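Local structure of adhesion G-protein coupled receptor G6 (Danio rerio, 6V55) at residues G57-D61 / V471-K477; N480-T484 / W496-R501. The protein probably acts as a cell-surface adhesion receptor linked to myelination, sensing its surroundings through a calcium-binding, glycosylated extracellular region and signalling through G proteins. All coordinates share one frame. Residue numbers count along the deposited sequence, not the author numbering.

Contact 1: residues G57-D61 / V471-K477; sequences GCIYD and VPCFPYK. With CA (calcium ion), chain C.
A loop of the CUB domain (57-61) meets the end of strand 468-472 and the turn after it, more than 400 residues further along the chain. Gly57 (phi/psi 73/13) and Cys58 (55/36) have left-handed backbone angles, and the chain then turns through Ile59 (-84/2) and Tyr60 (-101/-79) to an extended Asp61. In 471-477 the strand geometry ends at Pro472; Pro475 follows a cis peptide, Lys477 N donates to Cys473 O at 3.0 Å, and Lys477 (60/22) is left-handed. The register sets CA of Ile59 5.8 Å from CA of Val471 and CA of Tyr60 6.8 Å from CA of Pro472. Ile59 (chi1 p, chi2 t) points toward the partner and places CD1 4.4 Å from Pro472 CD, while Ile59 O lies 3.5 Å from the same CD. Tyr60 leaves its CA sideways in the m rotamer, which carries the ring to Pro472 (CE1 to CB 3.6 Å) and under Lys477. The lysine side chain, chi1 m, chi2 t, then bent at chi3 (p), folds over the ring face: CE stands 3.6 Å from the Tyr60 centroid, 1° off the normal, in a CH-pi contact, and NZ 4.2 Å away in a cation-pi contact. NZ also forms salt bridges with Asp98 and Glu53. Asp61 (chi1 m) turns its carboxylate to calcium, OD1 at 2.5 Å and OD2 at 2.7 Å from the ion, joined by a water and by Glu53, Asp98, Ser100 and Val101. Such acidic loops gripping calcium, with a basic side chain brought in by the partner, are characteristic of ligand-binding calcium sites in CUB domains.

Contact 2: residues N480-T484 / W496-R501; sequences NASRT and WALPDR. With NAG (2-acetamido-2-deoxy-beta-D-glucopyranose), chain N; NAG (2-acetamido-2-deoxy-beta-D-glucopyranose), chain K.
Arg483 NE donates to Ala497 O at 2.7 Å, and its NH1 forms a salt bridge with Asp452. Around this anchor, residues 480-484 of the central strand 480-488 pair with 496-501, which runs on antiparallel (158° apart) from the outer strand 493-496, in the small disulfide-bonded domain ahead of the GAIN domain, probably the hormone-receptor (HormR) domain. Ser482 and Asp500 form a single antiparallel bridge, a hydrogen-bonded pair with CA atoms 5.2 Å apart: Asp500 N to Ser482 O is 2.7 Å, Ser482 N to Asp500 O 3.2 Å. Further along, Ala497 N donates to Thr484 O at 3.0 Å. Between these bonds, Pro499 faces Arg483 with CA atoms 4.5 Å apart, its own CA 3.3 Å from Ser482 O in a CA-H...O contact. The Arg483 side chain, extended from chi2 to chi4, lays its guanidinium flat on the Trp496 indole (chi1 m), centres 4.2 Å apart and planes at 4°; Pro499 CD packs 3.6 Å from Arg483 NE. Trp460 lies against Ala481, Arg483 and Pro499. On the exposed side, Ser482 OG and Asp500 OD2 border one NAG, its C8 3.6 and 3.3 Å from them respectively. A second sugar is attached covalently, its C1 1.4 Å from Asn480 ND2.

Contacts 1 and 2 follow one another along the chain, their centres about 13 Å apart, and share one three-stranded antiparallel sheet in which strand 468-472 pairs with strand 480-488. Val471 O and Ala481 N, 3.0 Å apart, probably form a hydrogen bond that ties them directly; Cys473 SG packs 3.6 Å from Asn480 C. The glycosylated Asn480 also reaches the CUB loop: its OD1 lies 3.7 Å from Ile59 CD1, and O6 of its NAG 3.5 Å from Ile59 CG2. Calcium sits on the contact 1 side, 13.0 Å from Asn480 OD1. Thus the end of strand 468-472 and the turn to Lys477 meet the calcium-bearing CUB loop, while 496-501 pairs with strand 480-488 on the side away from strand 468-472.

Contact 1: residues G57-D61 / V471-K477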
ATOM      1  N   GLY A  57      13.998  -3.781  -6.618  1.00 29.28           N
ATOM      2  CA  GLY A  57      13.774  -2.635  -5.763  1.00 29.42           C
ATOM      3  C   GLY A  57      12.337  -2.167  -5.700  1.00 25.69           C
ATOM      4  O   GLY A  57      12.090  -1.054  -5.208  1.00 27.74           O
ATOM      5  N   CYS A  58      11.397  -2.991  -6.193  1.00 21.19           N
ATOM      6  CA  CYS A  58       9.947  -2.753  -6.187  1.00 20.55           C
ATOM      7  C   CYS A  58       9.564  -1.412  -6.842  1.00 18.53           C
ATOM      8  O   CYS A  58       8.625  -0.733  -6.411  1.00 17.04           O
ATOM      9  CB  CYS A  58       9.399  -2.908  -4.755  1.00 14.59           C
ATOM     10  SG  CYS A  58       9.169  -4.699  -4.215  0.48 24.37           S
ATOM     11  N   ILE A  59      10.302  -1.029  -7.897  1.00 14.36           N
ATOM     12  CA  ILE A  59      10.202   0.323  -8.444  1.00 15.30           C
ATOM     13  C   ILE A  59       9.061   0.494  -9.432  1.00 19.23           C
ATOM     14  O   ILE A  59       8.889   1.598  -9.974  1.00 23.98           O
ATOM     15  CB  ILE A  59      11.513   0.771  -9.130  1.00 14.73           C
ATOM     16  CG1 ILE A  59      11.767  -0.021 -10.408  1.00 15.42           C
ATOM     17  CG2 ILE A  59      12.712   0.629  -8.202  1.00 14.73           C
ATOM     18  CD1 ILE A  59      12.620   0.740 -11.407  1.00 15.90           C
ATOM     19  N   TYR A  60       8.258  -0.547  -9.670  1.00 19.34           N
ATOM     20  CA  TYR A  60       7.104  -0.431 -10.563  1.00 15.20           C
ATOM     21  C   TYR A  60       5.833  -0.275  -9.732  1.00 15.73           C
ATOM     22  O   TYR A  60       5.331   0.844  -9.597  1.00 19.80           O
ATOM     23  CB  TYR A  60       7.002  -1.634 -11.503  1.00 13.61           C
ATOM     24  CG  TYR A  60       8.081  -1.705 -12.582  1.00 13.65           C
ATOM     25  CD1 TYR A  60       8.883  -0.614 -12.867  1.00 17.32           C
ATOM     26  CD2 TYR A  60       8.282  -2.875 -13.316  1.00 13.63           C
ATOM     27  CE1 TYR A  60       9.870  -0.686 -13.836  1.00 20.76           C
ATOM     28  CE2 TYR A  60       9.263  -2.954 -14.287  1.00 13.69           C
ATOM     29  CZ  TYR A  60      10.045  -1.857 -14.544  1.00 19.89           C
ATOM     30  OH  TYR A  60      11.015  -1.914 -15.521  1.00 28.67           O
ATOM     31  N   ASP A  61       5.294  -1.360  -9.170  1.00 13.60           N
ATOM     32  CA  ASP A  61       4.222  -1.261  -8.190  1.00 13.56           C
ATOM     33  C   ASP A  61       4.765  -1.710  -6.852  1.00 14.63           C
ATOM     34  O   ASP A  61       5.444  -2.733  -6.780  1.00 19.61           O
ATOM     35  CB  ASP A  61       3.020  -2.146  -8.533  1.00 19.22           C
ATOM     36  CG  ASP A  61       2.515  -1.946  -9.949  1.00 22.16           C
ATOM     37  OD1 ASP A  61       2.877  -0.920 -10.552  1.00 21.08           O
ATOM     38  OD2 ASP A  61       1.764  -2.816 -10.457  1.00 20.30           O
ATOM     39  N   VAL A 471      12.458   5.262 -11.404  1.00 21.94           N
ATOM     40  CA  VAL A 471      11.108   4.965 -11.877  1.00 23.37           C
ATOM     41  C   VAL A 471      11.228   4.466 -13.320  1.00 27.31           C
ATOM     42  O   VAL A 471      12.275   4.655 -13.965  1.00 28.18           O
ATOM     43  CB  VAL A 471      10.178   6.198 -11.775  1.00 22.40           C
ATOM     44  CG1 VAL A 471      10.022   6.680 -10.331  1.00 21.17           C
ATOM     45  CG2 VAL A 471      10.658   7.268 -12.678  1.00 21.55           C
ATOM     46  N   PRO A 472      10.194   3.785 -13.842  1.00 23.31           N
ATOM     47  CA  PRO A 472      10.237   3.368 -15.248  1.00 19.43           C
ATOM     48  C   PRO A 472      10.105   4.511 -16.235  1.00 17.75           C
ATOM     49  O   PRO A 472       9.398   5.497 -15.998  1.00 17.11           O
ATOM     50  CB  PRO A 472       9.031   2.432 -15.368  1.00 18.66           C
ATOM     51  CG  PRO A 472       8.197   2.709 -14.184  1.00 17.26           C
ATOM     52  CD  PRO A 472       9.192   2.970 -13.128  1.00 19.58           C
ATOM     53  N   CYS A 473      10.788   4.344 -17.370  1.00 17.23           N
ATOM     54  CA  CYS A 473      10.646   5.272 -18.478  1.00 21.38           C
ATOM     55  C   CYS A 473       9.253   5.110 -19.074  1.00 22.28           C
ATOM     56  O   CYS A 473       8.830   3.992 -19.380  1.00 23.82           O
ATOM     57  CB  CYS A 473      11.715   5.009 -19.543  1.00 24.20           C
ATOM     58  SG  CYS A 473      13.392   5.530 -19.120  0.52 24.19           S
ATOM     59  N   PHE A 474       8.526   6.217 -19.194  1.00 23.26           N
ATOM     60  CA  PHE A 474       7.207   6.185 -19.809  1.00 26.75           C
ATOM     61  C   PHE A 474       7.357   6.194 -21.323  1.00 28.45           C
ATOM     62  O   PHE A 474       8.052   7.055 -21.855  1.00 31.18           O
ATOM     63  CB  PHE A 474       6.375   7.386 -19.360  1.00 16.72           C
ATOM     64  CG  PHE A 474       4.987   7.389 -19.914  1.00 18.74           C
ATOM     65  CD1 PHE A 474       4.030   6.533 -19.386  1.00 17.29           C
ATOM     66  CD2 PHE A 474       4.642   8.207 -20.987  1.00 16.83           C
ATOM     67  CE1 PHE A 474       2.735   6.523 -19.878  1.00 18.16           C
ATOM     68  CE2 PHE A 474       3.345   8.184 -21.510  1.00 17.39           C
ATOM     69  CZ  PHE A 474       2.393   7.339 -20.948  1.00 16.70           C
ATOM     70  N   PRO A 475       6.701   5.284 -22.056  1.00 31.57           N
ATOM     71  CA  PRO A 475       5.855   4.167 -21.617  1.00 32.98           C
ATOM     72  C   PRO A 475       6.405   2.757 -21.853  1.00 30.83           C
ATOM     73  O   PRO A 475       5.655   1.800 -21.654  1.00 32.62           O
ATOM     74  CB  PRO A 475       4.616   4.343 -22.471  1.00 27.84           C
ATOM     75  CG  PRO A 475       5.208   4.771 -23.786  1.00 27.73           C
ATOM     76  CD  PRO A 475       6.460   5.588 -23.476  1.00 29.73           C
ATOM     77  N   TYR A 476       7.660   2.608 -22.267  1.00 27.88           N
ATOM     78  CA  TYR A 476       8.107   1.280 -22.661  1.00 29.06           C
ATOM     79  C   TYR A 476       8.772   0.510 -21.529  1.00 29.86           C
ATOM     80  O   TYR A 476       8.846  -0.725 -21.614  1.00 31.63           O
ATOM     81  CB  TYR A 476       9.020   1.401 -23.882  1.00 26.14           C
ATOM     82  CG  TYR A 476       8.252   1.993 -25.040  1.00 28.08           C
ATOM     83  CD1 TYR A 476       7.051   1.408 -25.470  1.00 28.89           C
ATOM     84  CD2 TYR A 476       8.694   3.137 -25.691  1.00 27.03           C
ATOM     85  CE1 TYR A 476       6.314   1.948 -26.532  1.00 22.87           C
ATOM     86  CE2 TYR A 476       7.968   3.674 -26.750  1.00 27.23           C
ATOM     87  CZ  TYR A 476       6.782   3.076 -27.162  1.00 24.05           C
ATOM     88  OH  TYR A 476       6.074   3.620 -28.214  1.00 22.35           O
ATOM     89  N   LYS A 477       9.248   1.220 -20.495  1.00 25.65           N
ATOM     90  CA  LYS A 477       9.851   0.677 -19.260  1.00 27.23           C
ATOM     91  C   LYS A 477      11.095  -0.179 -19.498  1.00 36.23           C
ATOM     92  O   LYS A 477      11.451  -0.986 -18.631  1.00 42.20           O
ATOM     93  CB  LYS A 477       8.863  -0.134 -18.413  1.00 20.63           C
ATOM     94  CG  LYS A 477       7.521   0.482 -18.128  1.00 17.07           C
ATOM     95  CD  LYS A 477       6.624  -0.598 -17.501  1.00 17.13           C
ATOM     96  CE  LYS A 477       6.697  -0.649 -15.991  1.00 17.27           C
ATOM     97  NZ  LYS A 477       5.368  -0.949 -15.382  1.00 17.25           N
TER
HETATM   98 CA    CA C 901       1.955  -1.455 -12.826  1.00 19.63          CA
HETATM   99  O   HOH W   1      -0.214  -0.095 -12.806  1.00 59.18           O

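Contact 2: residues N480-T484 / W496-R501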
ATOM      1  N   ASN A 480      15.406   3.025 -17.026  1.00 32.28           N
ATOM      2  CA  ASN A 480      14.955   3.837 -15.903  1.00 35.70           C
ATOM      3  C   ASN A 480      15.249   5.320 -16.098  1.00 39.00           C
ATOM      4  O   ASN A 480      16.150   5.719 -16.847  1.00 45.61           O
ATOM      5  CB  ASN A 480      15.645   3.450 -14.596  1.00 43.28           C
ATOM      6  CG  ASN A 480      15.546   1.997 -14.269  1.00 55.21           C
ATOM      7  OD1 ASN A 480      14.546   1.344 -14.556  1.00 55.20           O
ATOM      8  ND2 ASN A 480      16.612   1.479 -13.632  1.00 68.12           N
ATOM      9  N   ALA A 481      14.509   6.137 -15.355  1.00 31.26           N
ATOM     10  CA  ALA A 481      14.858   7.519 -15.070  1.00 23.58           C
ATOM     11  C   ALA A 481      15.242   7.603 -13.603  1.00 25.38           C
ATOM     12  O   ALA A 481      14.941   6.695 -12.829  1.00 30.91           O
ATOM     13  CB  ALA A 481      13.691   8.466 -15.362  1.00 17.58           C
ATOM     14  N   SER A 482      15.914   8.688 -13.214  1.00 27.24           N
ATOM     15  CA  SER A 482      16.344   8.842 -11.826  1.00 24.88           C
ATOM     16  C   SER A 482      16.229  10.291 -11.381  1.00 22.87           C
ATOM     17  O   SER A 482      16.301  11.209 -12.197  1.00 18.22           O
ATOM     18  CB  SER A 482      17.778   8.352 -11.598  1.00 22.16           C
ATOM     19  OG  SER A 482      18.698   9.315 -12.071  1.00 27.45           O
ATOM     20  N   ARG A 483      16.018  10.475 -10.071  1.00 27.34           N
ATOM     21  CA  ARG A 483      15.924  11.786  -9.423  1.00 25.12           C
ATOM     22  C   ARG A 483      16.507  11.682  -8.021  1.00 27.68           C
ATOM     23  O   ARG A 483      16.277  10.692  -7.320  1.00 24.63           O
ATOM     24  CB  ARG A 483      14.480  12.298  -9.331  1.00 20.15           C
ATOM     25  CG  ARG A 483      14.347  13.802  -9.388  1.00 23.92           C
ATOM     26  CD  ARG A 483      12.899  14.258  -9.262  1.00 24.94           C
ATOM     27  NE  ARG A 483      12.735  15.702  -9.447  1.00 25.64           N
ATOM     28  CZ  ARG A 483      11.604  16.361  -9.179  1.00 27.00           C
ATOM     29  NH1 ARG A 483      10.550  15.705  -8.698  1.00 24.14           N
ATOM     30  NH2 ARG A 483      11.525  17.675  -9.383  1.00 28.71           N
ATOM     31  N   THR A 484      17.256  12.706  -7.609  1.00 32.44           N
ATOM     32  CA  THR A 484      17.949  12.702  -6.323  1.00 26.61           C
ATOM     33  C   THR A 484      17.380  13.786  -5.418  1.00 22.62           C
ATOM     34  O   THR A 484      17.183  14.928  -5.853  1.00 29.06           O
ATOM     35  CB  THR A 484      19.458  12.900  -6.511  1.00 28.09           C
ATOM     36  OG1 THR A 484      19.943  11.917  -7.430  1.00 32.71           O
ATOM     37  CG2 THR A 484      20.211  12.724  -5.189  1.00 29.26           C
ATOM     38  N   TRP A 496      14.213  18.566  -4.336  1.00 27.20           N
ATOM     39  CA  TRP A 496      14.383  17.652  -5.451  1.00 23.65           C
ATOM     40  C   TRP A 496      15.266  18.287  -6.512  1.00 25.31           C
ATOM     41  O   TRP A 496      14.934  19.348  -7.052  1.00 30.54           O
ATOM     42  CB  TRP A 496      13.039  17.315  -6.083  1.00 20.04           C
ATOM     43  CG  TRP A 496      12.258  16.166  -5.503  1.00 20.25           C
ATOM     44  CD1 TRP A 496      10.986  16.227  -4.997  1.00 18.00           C
ATOM     45  CD2 TRP A 496      12.655  14.777  -5.431  1.00 22.31           C
ATOM     46  NE1 TRP A 496      10.581  14.976  -4.592  1.00 19.51           N
ATOM     47  CE2 TRP A 496      11.579  14.069  -4.843  1.00 20.32           C
ATOM     48  CE3 TRP A 496      13.819  14.070  -5.782  1.00 22.26           C
ATOM     49  CZ2 TRP A 496      11.630  12.686  -4.600  1.00 17.98           C
ATOM     50  CZ3 TRP A 496      13.866  12.692  -5.551  1.00 20.37           C
ATOM     51  CH2 TRP A 496      12.776  12.019  -4.957  1.00 18.05           C
ATOM     52  N   ALA A 497      16.346  17.598  -6.882  1.00 23.92           N
ATOM     53  CA  ALA A 497      17.049  17.933  -8.118  1.00 24.04           C
ATOM     54  C   ALA A 497      16.210  17.589  -9.352  1.00 31.11           C
ATOM     55  O   ALA A 497      15.123  16.999  -9.277  1.00 32.75           O
ATOM     56  CB  ALA A 497      18.381  17.196  -8.216  1.00 18.68           C
ATOM     57  N   LEU A 498      16.752  17.952 -10.508  1.00 32.22           N
ATOM     58  CA  LEU A 498      16.099  17.668 -11.773  1.00 28.89           C
ATOM     59  C   LEU A 498      16.162  16.173 -12.080  1.00 29.17           C
ATOM     60  O   LEU A 498      17.147  15.506 -11.735  1.00 31.73           O
ATOM     61  CB  LEU A 498      16.775  18.447 -12.885  1.00 28.08           C
ATOM     62  CG  LEU A 498      16.262  19.852 -13.183  1.00 27.58           C
ATOM     63  CD1 LEU A 498      17.035  20.330 -14.380  1.00 27.61           C
ATOM     64  CD2 LEU A 498      14.742  19.905 -13.457  1.00 23.92           C
ATOM     65  N   PRO A 499      15.112  15.613 -12.678  1.00 26.69           N
ATOM     66  CA  PRO A 499      15.164  14.207 -13.084  1.00 26.42           C
ATOM     67  C   PRO A 499      16.087  13.992 -14.278  1.00 28.50           C
ATOM     68  O   PRO A 499      16.158  14.819 -15.189  1.00 29.77           O
ATOM     69  CB  PRO A 499      13.707  13.888 -13.442  1.00 25.03           C
ATOM     70  CG  PRO A 499      13.085  15.188 -13.734  1.00 26.29           C
ATOM     71  CD  PRO A 499      13.763  16.180 -12.845  1.00 27.84           C
ATOM     72  N   ASP A 500      16.807  12.863 -14.250  1.00 27.84           N
ATOM     73  CA  ASP A 500      17.645  12.409 -15.358  1.00 27.32           C
ATOM     74  C   ASP A 500      16.815  11.448 -16.201  1.00 29.53           C
ATOM     75  O   ASP A 500      16.722  10.258 -15.896  1.00 35.43           O
ATOM     76  CB  ASP A 500      18.917  11.748 -14.834  1.00 29.70           C
ATOM     77  CG  ASP A 500      19.782  11.134 -15.947  1.00 36.40           C
ATOM     78  OD1 ASP A 500      19.741  11.574 -17.130  1.00 38.82           O
ATOM     79  OD2 ASP A 500      20.535  10.197 -15.617  1.00 37.80           O
ATOM     80  N   ARG A 501      16.259  11.947 -17.295  1.00 26.89           N
ATOM     81  CA  ARG A 501      15.496  11.110 -18.209  1.00 27.77           C
ATOM     82  C   ARG A 501      16.268  10.778 -19.483  1.00 27.41           C
ATOM     83  O   ARG A 501      15.664  10.500 -20.520  1.00 29.24           O
ATOM     84  CB  ARG A 501      14.170  11.783 -18.549  1.00 29.48           C
ATOM     85  CG  ARG A 501      13.246  11.816 -17.360  1.00 29.94           C
ATOM     86  CD  ARG A 501      11.842  12.185 -17.764  1.00 28.57           C
ATOM     87  NE  ARG A 501      11.793  13.528 -18.312  1.00 28.73           N
ATOM     88  CZ  ARG A 501      11.298  13.807 -19.506  1.00 28.50           C
ATOM     89  NH1 ARG A 501      10.800  12.833 -20.252  1.00 24.48           N
ATOM     90  NH2 ARG A 501      11.282  15.058 -19.942  1.00 33.30           N
TER
HETATM   91  C1  NAG N 912      16.852   0.134 -13.150  1.00 62.55           C
HETATM   92  C2  NAG N 912      18.165  -0.449 -13.710  1.00 69.69           C
HETATM   93  C3  NAG N 912      18.472  -1.817 -13.067  1.00 70.17           C
HETATM   94  C4  NAG N 912      18.407  -1.772 -11.539  1.00 68.18           C
HETATM   95  C5  NAG N 912      17.113  -1.118 -11.039  1.00 66.97           C
HETATM   96  C6  NAG N 912      17.135  -0.868  -9.544  1.00 63.51           C
HETATM   97  C7  NAG N 912      18.510   0.401 -15.996  1.00 81.87           C
HETATM   98  C8  NAG N 912      18.391   0.097 -17.461  1.00 81.68           C
HETATM   99  N2  NAG N 912      18.112  -0.567 -15.162  1.00 75.23           N
HETATM  100  O3  NAG N 912      19.778  -2.231 -13.461  1.00 69.59           O
HETATM  101  O4  NAG N 912      18.505  -3.090 -10.999  1.00 62.98           O
HETATM  102  O5  NAG N 912      16.910   0.157 -11.676  1.00 66.77           O
HETATM  103  O6  NAG N 912      16.045  -0.073  -9.097  1.00 59.16           O
HETATM  104  O7  NAG N 912      18.933   1.486 -15.587  1.00 85.35           O
HETATM  105  C1  NAG K 909      21.704   5.088 -18.378  1.00 46.04           C
HETATM  106  C2  NAG K 909      21.733   5.008 -16.838  1.00 50.45           C
HETATM  107  C3  NAG K 909      23.185   4.933 -16.317  1.00 55.97           C
HETATM  108  C4  NAG K 909      23.950   3.796 -16.993  1.00 56.77           C
HETATM  109  C5  NAG K 909      23.880   3.948 -18.520  1.00 55.53           C
HETATM  110  C6  NAG K 909      24.561   2.825 -19.280  1.00 54.37           C
HETATM  111  C7  NAG K 909      19.940   5.955 -15.468  1.00 48.55           C
HETATM  112  C8  NAG K 909      19.287   7.203 -14.958  1.00 46.12           C
HETATM  113  N2  NAG K 909      21.013   6.128 -16.250  1.00 47.47           N
HETATM  114  O3  NAG K 909      23.187   4.724 -14.905  1.00 56.47           O
HETATM  115  O4  NAG K 909      25.303   3.748 -16.540  1.00 54.18           O
HETATM  116  O5  NAG K 909      22.502   3.987 -18.949  1.00 51.70           O
HETATM  117  O6  NAG K 909      23.717   1.701 -19.504  1.00 52.42           O
HETATM  118  O7  NAG K 909      19.521   4.833 -15.172  1.00 50.69           O